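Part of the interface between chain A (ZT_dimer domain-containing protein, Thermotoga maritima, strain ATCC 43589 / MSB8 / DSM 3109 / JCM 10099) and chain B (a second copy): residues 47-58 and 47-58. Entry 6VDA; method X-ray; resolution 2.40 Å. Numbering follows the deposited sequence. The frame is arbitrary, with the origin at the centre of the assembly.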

# COMPACT_ATOMS: atom_id res chain seq x y z
N GLU A 47 0.89 9.10 -7.50
CA GLU A 47 2.11 8.88 -8.31
C GLU A 47 3.18 9.90 -7.90
O GLU A 47 2.84 11.07 -7.63
CB GLU A 47 1.75 8.98 -9.79
CG GLU A 47 0.90 7.81 -10.25
CD GLU A 47 0.49 7.88 -11.71
OE1 GLU A 47 1.33 8.29 -12.54
OE2 GLU A 47 -0.66 7.53 -12.00
N VAL A 48 4.44 9.46 -7.84
CA VAL A 48 5.62 10.34 -7.58
C VAL A 48 6.70 10.00 -8.60
O VAL A 48 6.68 8.90 -9.19
CB VAL A 48 6.13 10.21 -6.14
CG1 VAL A 48 5.00 10.45 -5.14
CG2 VAL A 48 6.81 8.87 -5.88
N ASP A 49 7.60 10.95 -8.82
CA ASP A 49 8.79 10.73 -9.67
C ASP A 49 9.34 9.34 -9.30
O ASP A 49 9.53 9.08 -8.10
CB ASP A 49 9.78 11.88 -9.49
CG ASP A 49 10.92 11.83 -10.48
OD1 ASP A 49 11.69 10.86 -10.42
OD2 ASP A 49 11.00 12.74 -11.34
N GLY A 50 9.54 8.47 -10.29
CA GLY A 50 10.12 7.13 -10.11
C GLY A 50 11.48 7.19 -9.43
O GLY A 50 11.88 6.17 -8.84
N LYS A 51 12.17 8.33 -9.50
CA LYS A 51 13.54 8.51 -8.93
C LYS A 51 13.46 8.85 -7.43
O LYS A 51 14.51 8.79 -6.77
CB LYS A 51 14.34 9.58 -9.70
CG LYS A 51 14.84 9.15 -11.07
N MET A 52 12.28 9.18 -6.91
CA MET A 52 12.10 9.52 -5.47
C MET A 52 12.47 8.30 -4.62
O MET A 52 12.08 7.17 -5.00
CB MET A 52 10.66 9.95 -5.15
CG MET A 52 10.49 10.46 -3.73
SD MET A 52 8.78 10.87 -3.30
CE MET A 52 8.59 12.36 -4.28
N SER A 53 13.20 8.51 -3.53
CA SER A 53 13.58 7.46 -2.56
C SER A 53 12.33 6.98 -1.82
O SER A 53 11.34 7.73 -1.76
CB SER A 53 14.64 7.97 -1.62
OG SER A 53 14.12 8.97 -0.76
N VAL A 54 12.39 5.75 -1.28
CA VAL A 54 11.34 5.13 -0.42
C VAL A 54 11.22 5.93 0.88
O VAL A 54 10.08 6.13 1.38
CB VAL A 54 11.67 3.64 -0.18
CG1 VAL A 54 10.89 3.04 0.97
CG2 VAL A 54 11.48 2.81 -1.44
N LYS A 55 12.36 6.38 1.44
CA LYS A 55 12.40 7.27 2.63
C LYS A 55 11.51 8.48 2.36
O LYS A 55 10.59 8.73 3.17
CB LYS A 55 13.85 7.68 2.94
CG LYS A 55 14.06 8.38 4.28
CD LYS A 55 14.24 7.44 5.46
N ASP A 56 11.75 9.19 1.26
CA ASP A 56 11.09 10.49 0.95
C ASP A 56 9.60 10.25 0.69
O ASP A 56 8.79 11.01 1.27
CB ASP A 56 11.76 11.19 -0.23
CG ASP A 56 13.09 11.81 0.15
OD1 ASP A 56 13.37 11.89 1.36
OD2 ASP A 56 13.85 12.20 -0.76
N ALA A 57 9.28 9.26 -0.14
CA ALA A 57 7.90 8.84 -0.48
C ALA A 57 7.13 8.48 0.80
O ALA A 57 5.96 8.86 0.91
CB ALA A 57 7.94 7.67 -1.44
N HIS A 58 7.77 7.77 1.73
CA HIS A 58 7.11 7.35 2.99
C HIS A 58 6.82 8.58 3.86
O HIS A 58 5.69 8.66 4.41
CB HIS A 58 7.95 6.32 3.75
CG HIS A 58 7.36 5.99 5.09
ND1 HIS A 58 6.36 5.05 5.24
CD2 HIS A 58 7.59 6.52 6.31
CE1 HIS A 58 6.02 4.99 6.51
NE2 HIS A 58 6.75 5.88 7.18
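Chain B (47-58) EVDGKMSVKDAH

Two copies of the same loop-to-helix segment meet across an exact two-fold axis, joined by four backbone hydrogen bonds and a small apolar cluster built around Val A54 and Val B54. Chain B repeats the conformation of chain A: the end of a strand at Glu B47 and Val B48, a type I beta turn from Asp B49 to Met B52, extended backbone at Met B52 and Ser B53 (phi/psi -62/137° and -68/157°), then a helix from Val B54 onward. The two segments run antiparallel, as the register requires: Ser B53 CA lies 4.5 Å from Ser A53 CA at a single beta bridge, Gly B50 CA 4.6 Å from Lys A55 CA, and Lys B55 CA 4.5 Å from Gly A50 CA. The first turn of each helix thus faces the beta turn of the other copy. Lys B55 N donates to Gly A50 O at 3.0 Å, nearly straight at 166°, and Val B54 N donates to Met A52 O at 2.9 Å and 141°; the symmetry repeats both bonds from Lys A55 N to Gly B50 O and from Val A54 N to Met B52 O, at the same lengths. Met A52 O also receives a CA-H...O contact from Ser B53 CA at 3.5 Å. Ser B53 caps its own helix, its OG accepting from Asp B56 N at 3.1 Å, while Lys B55 N, in the first turn, is paired across the interface. Val B54, chi1 in the t well, is buried: its CG2 lies 3.8 Å from Val A48 CG2, 3.9 Å from Ala A57 CB and 4.3 Å from Met A52 CB. Gly B50 has no side chain, and its backbone packs beside Lys A55. In all, 502 Å² is buried between the stretches.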

# COMPACT_ATOMS: atom_id res chain seq x y z
N GLU B 47 10.19 -4.34 4.14
CA GLU B 47 11.13 -3.20 4.30
C GLU B 47 12.22 -3.29 3.22
O GLU B 47 12.68 -4.41 2.92
CB GLU B 47 11.69 -3.21 5.71
CG GLU B 47 10.64 -2.86 6.75
CD GLU B 47 11.15 -2.88 8.17
OE1 GLU B 47 12.29 -2.44 8.41
OE2 GLU B 47 10.40 -3.35 9.04
N VAL B 48 12.61 -2.14 2.67
CA VAL B 48 13.74 -2.03 1.71
C VAL B 48 14.61 -0.85 2.13
O VAL B 48 14.14 0.04 2.87
CB VAL B 48 13.26 -1.88 0.25
CG1 VAL B 48 12.31 -3.02 -0.12
CG2 VAL B 48 12.62 -0.53 -0.02
N ASP B 49 15.87 -0.87 1.70
CA ASP B 49 16.80 0.26 1.90
C ASP B 49 16.00 1.54 1.61
O ASP B 49 15.36 1.61 0.55
CB ASP B 49 18.05 0.07 1.04
CG ASP B 49 19.13 1.07 1.36
OD1 ASP B 49 18.89 2.26 1.14
OD2 ASP B 49 20.19 0.65 1.87
N GLY B 50 16.00 2.50 2.54
CA GLY B 50 15.34 3.80 2.38
C GLY B 50 15.83 4.53 1.14
O GLY B 50 15.09 5.41 0.66
N LYS B 51 17.02 4.20 0.64
CA LYS B 51 17.65 4.88 -0.54
C LYS B 51 17.12 4.28 -1.85
O LYS B 51 17.36 4.89 -2.90
CB LYS B 51 19.18 4.81 -0.47
CG LYS B 51 19.84 5.73 0.55
N MET B 52 16.42 3.14 -1.81
CA MET B 52 15.86 2.48 -3.02
C MET B 52 14.84 3.43 -3.67
O MET B 52 14.05 4.04 -2.93
CB MET B 52 15.19 1.15 -2.70
CG MET B 52 14.75 0.38 -3.94
SD MET B 52 13.86 -1.15 -3.57
CE MET B 52 15.22 -2.14 -2.95
N SER B 53 14.89 3.55 -4.99
CA SER B 53 13.94 4.36 -5.79
C SER B 53 12.55 3.71 -5.73
O SER B 53 12.47 2.49 -5.46
CB SER B 53 14.43 4.51 -7.20
OG SER B 53 14.40 3.27 -7.89
N VAL B 54 11.50 4.50 -5.97
CA VAL B 54 10.08 4.06 -6.08
C VAL B 54 9.93 3.15 -7.31
O VAL B 54 9.18 2.14 -7.22
CB VAL B 54 9.15 5.30 -6.14
CG1 VAL B 54 7.75 4.97 -6.63
CG2 VAL B 54 9.08 6.02 -4.80
N LYS B 55 10.61 3.48 -8.41
CA LYS B 55 10.67 2.64 -9.63
C LYS B 55 11.11 1.23 -9.23
O LYS B 55 10.37 0.27 -9.53
CB LYS B 55 11.61 3.25 -10.67
CG LYS B 55 11.58 2.62 -12.06
CD LYS B 55 10.48 3.18 -12.96
N ASP B 56 12.25 1.11 -8.54
CA ASP B 56 12.89 -0.19 -8.22
C ASP B 56 12.01 -0.98 -7.25
O ASP B 56 11.78 -2.18 -7.52
CB ASP B 56 14.31 0.00 -7.68
CG ASP B 56 15.30 0.38 -8.77
OD1 ASP B 56 14.93 0.26 -9.95
OD2 ASP B 56 16.42 0.80 -8.42
N ALA B 57 11.55 -0.32 -6.18
CA ALA B 57 10.65 -0.88 -5.15
C ALA B 57 9.37 -1.39 -5.80
O ALA B 57 8.91 -2.48 -5.42
CB ALA B 57 10.35 0.17 -4.11
N HIS B 58 8.81 -0.65 -6.76
CA HIS B 58 7.55 -1.06 -7.44
C HIS B 58 7.80 -2.31 -8.29
O HIS B 58 6.96 -3.24 -8.24
CB HIS B 58 6.97 0.09 -8.28
CG HIS B 58 5.78 -0.35 -9.08
ND1 HIS B 58 4.51 -0.38 -8.54
CD2 HIS B 58 5.68 -0.82 -10.34
CE1 HIS B 58 3.67 -0.83 -9.45
NE2 HIS B 58 4.37 -1.11 -10.56